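Long-range contacts in fiber (Bovine adenovirus 4, PDB 4UE0), which forms the trimeric head domain at the tip of the viral fibre and probably attaches the virion to a host-cell receptor: residues I21-Q26 / S58-I63; Y36-S41 / S112-S117. All coordinates share one frame; numbering follows the deposited sequence. Where two conformers were deposited one is given.

Interaction 1. Residues I21-Q26 / S58-I63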
# COMPACT_ATOMS: atom_id res chain seq x y z
N ILE A 21 13.66 4.63 -11.56
CA ILE A 21 12.74 3.95 -10.68
C ILE A 21 13.53 2.93 -9.88
O ILE A 21 14.57 2.44 -10.33
CB ILE A 21 11.58 3.26 -11.37
CG1 ILE A 21 12.00 2.10 -12.24
CG2 ILE A 21 10.75 4.26 -12.10
CD1 ILE A 21 10.84 1.19 -12.56
N ALA A 22 13.08 2.68 -8.65
CA ALA A 22 13.80 1.78 -7.76
C ALA A 22 12.85 0.71 -7.26
O ALA A 22 11.87 1.00 -6.57
CB ALA A 22 14.45 2.53 -6.61
N LEU A 23 13.16 -0.53 -7.64
CA LEU A 23 12.35 -1.71 -7.34
C LEU A 23 12.98 -2.56 -6.26
O LEU A 23 14.21 -2.69 -6.20
CB LEU A 23 12.18 -2.56 -8.58
CG LEU A 23 11.54 -1.87 -9.78
CD1 LEU A 23 11.70 -2.72 -11.05
CD2 LEU A 23 10.08 -1.62 -9.48
N GLY A 24 12.13 -3.12 -5.42
CA GLY A 24 12.53 -4.10 -4.43
C GLY A 24 11.69 -5.33 -4.63
O GLY A 24 10.54 -5.26 -5.09
N TRP A 25 12.24 -6.47 -4.30
CA TRP A 25 11.51 -7.72 -4.39
C TRP A 25 11.83 -8.60 -3.20
O TRP A 25 12.90 -8.47 -2.58
CB TRP A 25 11.83 -8.45 -5.71
CG TRP A 25 13.28 -8.81 -5.87
CD1 TRP A 25 14.27 -8.07 -6.49
CD2 TRP A 25 13.92 -9.99 -5.37
NE1 TRP A 25 15.47 -8.74 -6.40
CE2 TRP A 25 15.28 -9.91 -5.72
CE3 TRP A 25 13.47 -11.11 -4.67
CZ2 TRP A 25 16.21 -10.92 -5.38
CZ3 TRP A 25 14.39 -12.12 -4.33
CH2 TRP A 25 15.74 -12.02 -4.69
N GLN A 26 10.86 -9.46 -2.86
CA GLN A 26 11.04 -10.44 -1.78
C GLN A 26 10.29 -11.72 -2.12
O GLN A 26 9.22 -11.70 -2.75
CB GLN A 26 10.55 -9.94 -0.40
CG GLN A 26 10.75 -8.47 -0.06
CD GLN A 26 9.76 -7.98 0.99
OE1 GLN A 26 9.25 -6.85 0.92
NE2 GLN A 26 9.45 -8.84 1.96
N SER A 58 18.94 -11.52 -12.34
CA SER A 58 18.55 -12.83 -11.78
C SER A 58 17.59 -12.73 -10.58
O SER A 58 16.61 -13.51 -10.48
CB SER A 58 19.82 -13.58 -11.35
OG SER A 58 20.51 -12.88 -10.31
N GLY A 59 17.90 -11.79 -9.68
CA GLY A 59 17.11 -11.63 -8.46
C GLY A 59 15.67 -11.32 -8.82
O GLY A 59 14.73 -12.00 -8.41
N LEU A 60 15.48 -10.31 -9.64
CA LEU A 60 14.14 -9.86 -9.95
C LEU A 60 13.38 -10.90 -10.77
O LEU A 60 12.17 -11.12 -10.60
CB LEU A 60 14.24 -8.56 -10.70
CG LEU A 60 12.99 -7.75 -10.84
CD1 LEU A 60 12.22 -7.53 -9.54
CD2 LEU A 60 13.43 -6.43 -11.42
N GLU A 61 14.08 -11.54 -11.68
CA GLU A 61 13.41 -12.53 -12.49
C GLU A 61 12.82 -13.63 -11.60
O GLU A 61 11.83 -14.26 -12.00
CB GLU A 61 14.35 -13.17 -13.50
CG GLU A 61 14.58 -12.41 -14.79
CD GLU A 61 15.34 -13.25 -15.80
OE1 GLU A 61 16.51 -13.59 -15.51
OE2 GLU A 61 14.78 -13.60 -16.86
N SER A 62 13.41 -13.87 -10.42
CA SER A 62 13.02 -15.00 -9.56
C SER A 62 11.61 -14.88 -9.00
O SER A 62 11.07 -15.89 -8.53
CB SER A 62 14.06 -15.23 -8.44
OG SER A 62 14.04 -14.25 -7.38
N ILE A 63 11.00 -13.69 -9.03
CA ILE A 63 9.67 -13.55 -8.45
C ILE A 63 8.57 -13.79 -9.49
O ILE A 63 7.38 -13.82 -9.15
CB ILE A 63 9.46 -12.17 -7.75
CG1 ILE A 63 9.41 -11.01 -8.76
CG2 ILE A 63 10.50 -11.93 -6.66
CD1 ILE A 63 8.91 -9.72 -8.18
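Trp25 lays its indole flat against the short helix 58-61, and the hollow that receives it is made mostly of backbone. Gly59, without a side chain, presents bare main chain to one face of the ring and lets its CA approach Trp25 CZ2 to 3.3 Å. The carbonyl O of Gly59 sits over the middle of the ring, 3.4 Å above its plane, with Leu60 N nearer the rim of the same face. Leu60 CA completes this covering as a CH-pi contact, 4.1 Å from the centroid of the five-membered ring. A hydrogen bond of 2.6 Å from Ser62 OG to Gly59 O, joined by one from Ser62 N, gives that carbonyl oxygen two donors from one residue and brings OG over the six-membered part of the ring. Trp25 CG is wedged over the main chain, flanked by N and C (chi1 61°), which swings the indole out toward the helix. Leu60 CD1 packs 3.7 Å from Trp25 CD1, on the pyrrole ring, and Ile63 CG2 meets Trp25 CE3 of the benzo ring obliquely at the same spacing. Two residues earlier on the strand, Leu23 crosses Leu60 at about a right angle, CD1 to CD2. This is plain packing of helix on sheet: Leu60 also touches Leu38 of strand 34-40 and Phe54 of strand 51-55, while Arg8 of strand 8-16 packs against Trp25.

Interaction 2. Residues Y36-S41 / S112-S117; sequences YILNCS and SAWTAS
Strands 34-40 and 114-120 run antiparallel as neighbours in a four-stranded sheet of the fibre head, the N-to-C directions of 36-40 and 114-117 lying 166° apart. Four backbone hydrogen bonds hold them, two at each hydrogen-bonded pair. Between Leu38 and Ala116 both are nearly straight; the bond from Ala116 N runs almost along the C=O axis of Leu38, whereas Leu38 N approaches Ala116 O from above the carbonyl plane. Cys40 and Trp114 make the second pair, at 2.9 Å from Cys40 N to Trp114 O and 3.1 Å from Trp114 N to Cys40 O. Just past this pair, a water donates to both Ser41 O and Ser112 O, bridging the two segments. Two serine hydroxyls reach other subunits: Ser41 OG bonds Ser117 OG of the second subunit, and Ser117 OG bonds Ser41 OG of the third.

Apolar contacts differ between the two faces. On one, Ile37 CG2 meets Thr115 CG2 at 3.9 Å. On the other, Leu38 and Trp114 lie side by side, Leu38 CD2 in plane at the ring edge, 3.9 Å from CH2; Val88 and Ile90 of strand 83-93 also touch this indole. With Trp114 CG tucked over its own main chain (chi1 54°), the ring folds back across the neighbouring strand. Cys40 CB makes a CH-pi contact over its face, 3.3 Å from Trp114 CE2, while Cys40 SG, 4.5 Å from the centroid of the five-membered ring, makes an oblique sulfur-aromatic contact.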
# COMPACT_ATOMS: atom_id res chain seq x y z
N TYR A 36 5.30 -13.63 -3.12
CA TYR A 36 6.18 -12.92 -4.06
C TYR A 36 5.78 -11.46 -3.98
O TYR A 36 4.64 -11.11 -4.29
CB TYR A 36 6.01 -13.45 -5.47
CG TYR A 36 6.36 -14.90 -5.56
CD1 TYR A 36 7.67 -15.28 -5.72
CD2 TYR A 36 5.40 -15.89 -5.42
CE1 TYR A 36 8.04 -16.62 -5.75
CE2 TYR A 36 5.75 -17.24 -5.46
CZ TYR A 36 7.08 -17.59 -5.63
OH TYR A 36 7.44 -18.91 -5.68
N ILE A 37 6.71 -10.61 -3.55
CA ILE A 37 6.46 -9.18 -3.33
C ILE A 37 7.31 -8.38 -4.30
O ILE A 37 8.52 -8.62 -4.43
CB ILE A 37 6.76 -8.79 -1.87
CG1 ILE A 37 5.75 -9.45 -0.92
CG2 ILE A 37 6.73 -7.28 -1.68
CD1 ILE A 37 6.22 -9.58 0.50
N LEU A 38 6.68 -7.40 -4.94
CA LEU A 38 7.37 -6.43 -5.78
C LEU A 38 6.97 -5.05 -5.32
O LEU A 38 5.78 -4.74 -5.25
CB LEU A 38 6.99 -6.60 -7.26
CG LEU A 38 7.69 -5.66 -8.24
CD1 LEU A 38 9.20 -5.81 -8.23
CD2 LEU A 38 7.15 -5.86 -9.65
N ASN A 39 7.95 -4.19 -5.04
CA ASN A 39 7.61 -2.84 -4.77
C ASN A 39 8.45 -1.84 -5.48
O ASN A 39 9.47 -2.16 -6.06
CB ASN A 39 7.56 -2.60 -3.32
CG ASN A 39 8.84 -2.88 -2.66
OD1 ASN A 39 9.93 -2.60 -3.19
ND2 ASN A 39 8.75 -3.51 -1.50
N CYS A 40 7.96 -0.63 -5.46
CA CYS A 40 8.59 0.47 -6.15
C CYS A 40 8.48 1.70 -5.31
O CYS A 40 7.41 2.03 -4.80
CB CYS A 40 7.87 0.67 -7.48
SG CYS A 40 8.68 1.76 -8.66
N SER A 41 9.59 2.42 -5.17
CA SER A 41 9.56 3.72 -4.50
C SER A 41 8.86 4.76 -5.35
O SER A 41 8.66 4.56 -6.57
CB SER A 41 10.97 4.18 -4.14
OG SER A 41 11.56 3.37 -3.14
N SER A 112 3.16 7.97 -6.60
CA SER A 112 3.31 7.32 -5.30
C SER A 112 3.95 5.93 -5.40
O SER A 112 3.83 5.24 -6.40
CB SER A 112 1.95 7.20 -4.62
OG SER A 112 1.01 6.53 -5.43
N ALA A 113 4.65 5.54 -4.33
CA ALA A 113 5.18 4.21 -4.19
C ALA A 113 4.04 3.19 -4.20
O ALA A 113 2.92 3.45 -3.76
CB ALA A 113 5.93 4.11 -2.88
N TRP A 114 4.35 1.99 -4.67
CA TRP A 114 3.37 0.91 -4.73
C TRP A 114 4.01 -0.39 -4.38
O TRP A 114 5.21 -0.58 -4.47
CB TRP A 114 2.69 0.85 -6.11
CG TRP A 114 3.62 0.76 -7.29
CD1 TRP A 114 4.02 1.78 -8.08
CD2 TRP A 114 4.22 -0.43 -7.85
NE1 TRP A 114 4.81 1.32 -9.09
CE2 TRP A 114 4.97 -0.03 -8.95
CE3 TRP A 114 4.20 -1.78 -7.50
CZ2 TRP A 114 5.73 -0.93 -9.69
CZ3 TRP A 114 4.98 -2.66 -8.21
CH2 TRP A 114 5.73 -2.23 -9.30
N THR A 115 3.14 -1.33 -4.02
CA THR A 115 3.55 -2.68 -3.73
C THR A 115 2.54 -3.67 -4.30
O THR A 115 1.35 -3.46 -4.15
CB THR A 115 3.62 -2.98 -2.20
OG1 THR A 115 4.58 -2.14 -1.56
CG2 THR A 115 3.99 -4.46 -1.95
N ALA A 116 3.04 -4.74 -4.87
CA ALA A 116 2.23 -5.84 -5.38
C ALA A 116 2.61 -7.11 -4.64
O ALA A 116 3.76 -7.30 -4.24
CB ALA A 116 2.46 -6.05 -6.87
N SER A 117 1.66 -8.03 -4.48
CA SER A 117 1.91 -9.29 -3.79
C SER A 117 1.11 -10.40 -4.45
O SER A 117 -0.11 -10.25 -4.64
CB SER A 117 1.41 -9.20 -2.31
OG SER A 117 1.47 -10.47 -1.66
O HOH W 1 5.98 4.15 -7.88

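The two contacts lie about 10 Å apart, centre to centre, and meet along one sheet, whose strand order is 8-16, 19-29, 34-40, 114-120. Strands 19-29 and 34-40 are neighbours in it and consecutive in the chain; Gly24 O to Asn39 N at 2.8 Å and Gln26 O to Ile37 N at 2.9 Å are probable hydrogen bonds between them. Along the chain the segments alternate: 21-26, 36-41, 58-63, 112-117. Interaction 1 sets the helix against this sheet, while interaction 2 brings in the C-terminal strand, outermost within this chain but bonded through the Ser117 backbone to the third subunit. Both touch the second subunit, so the sheet they share also contributes to the trimer interface.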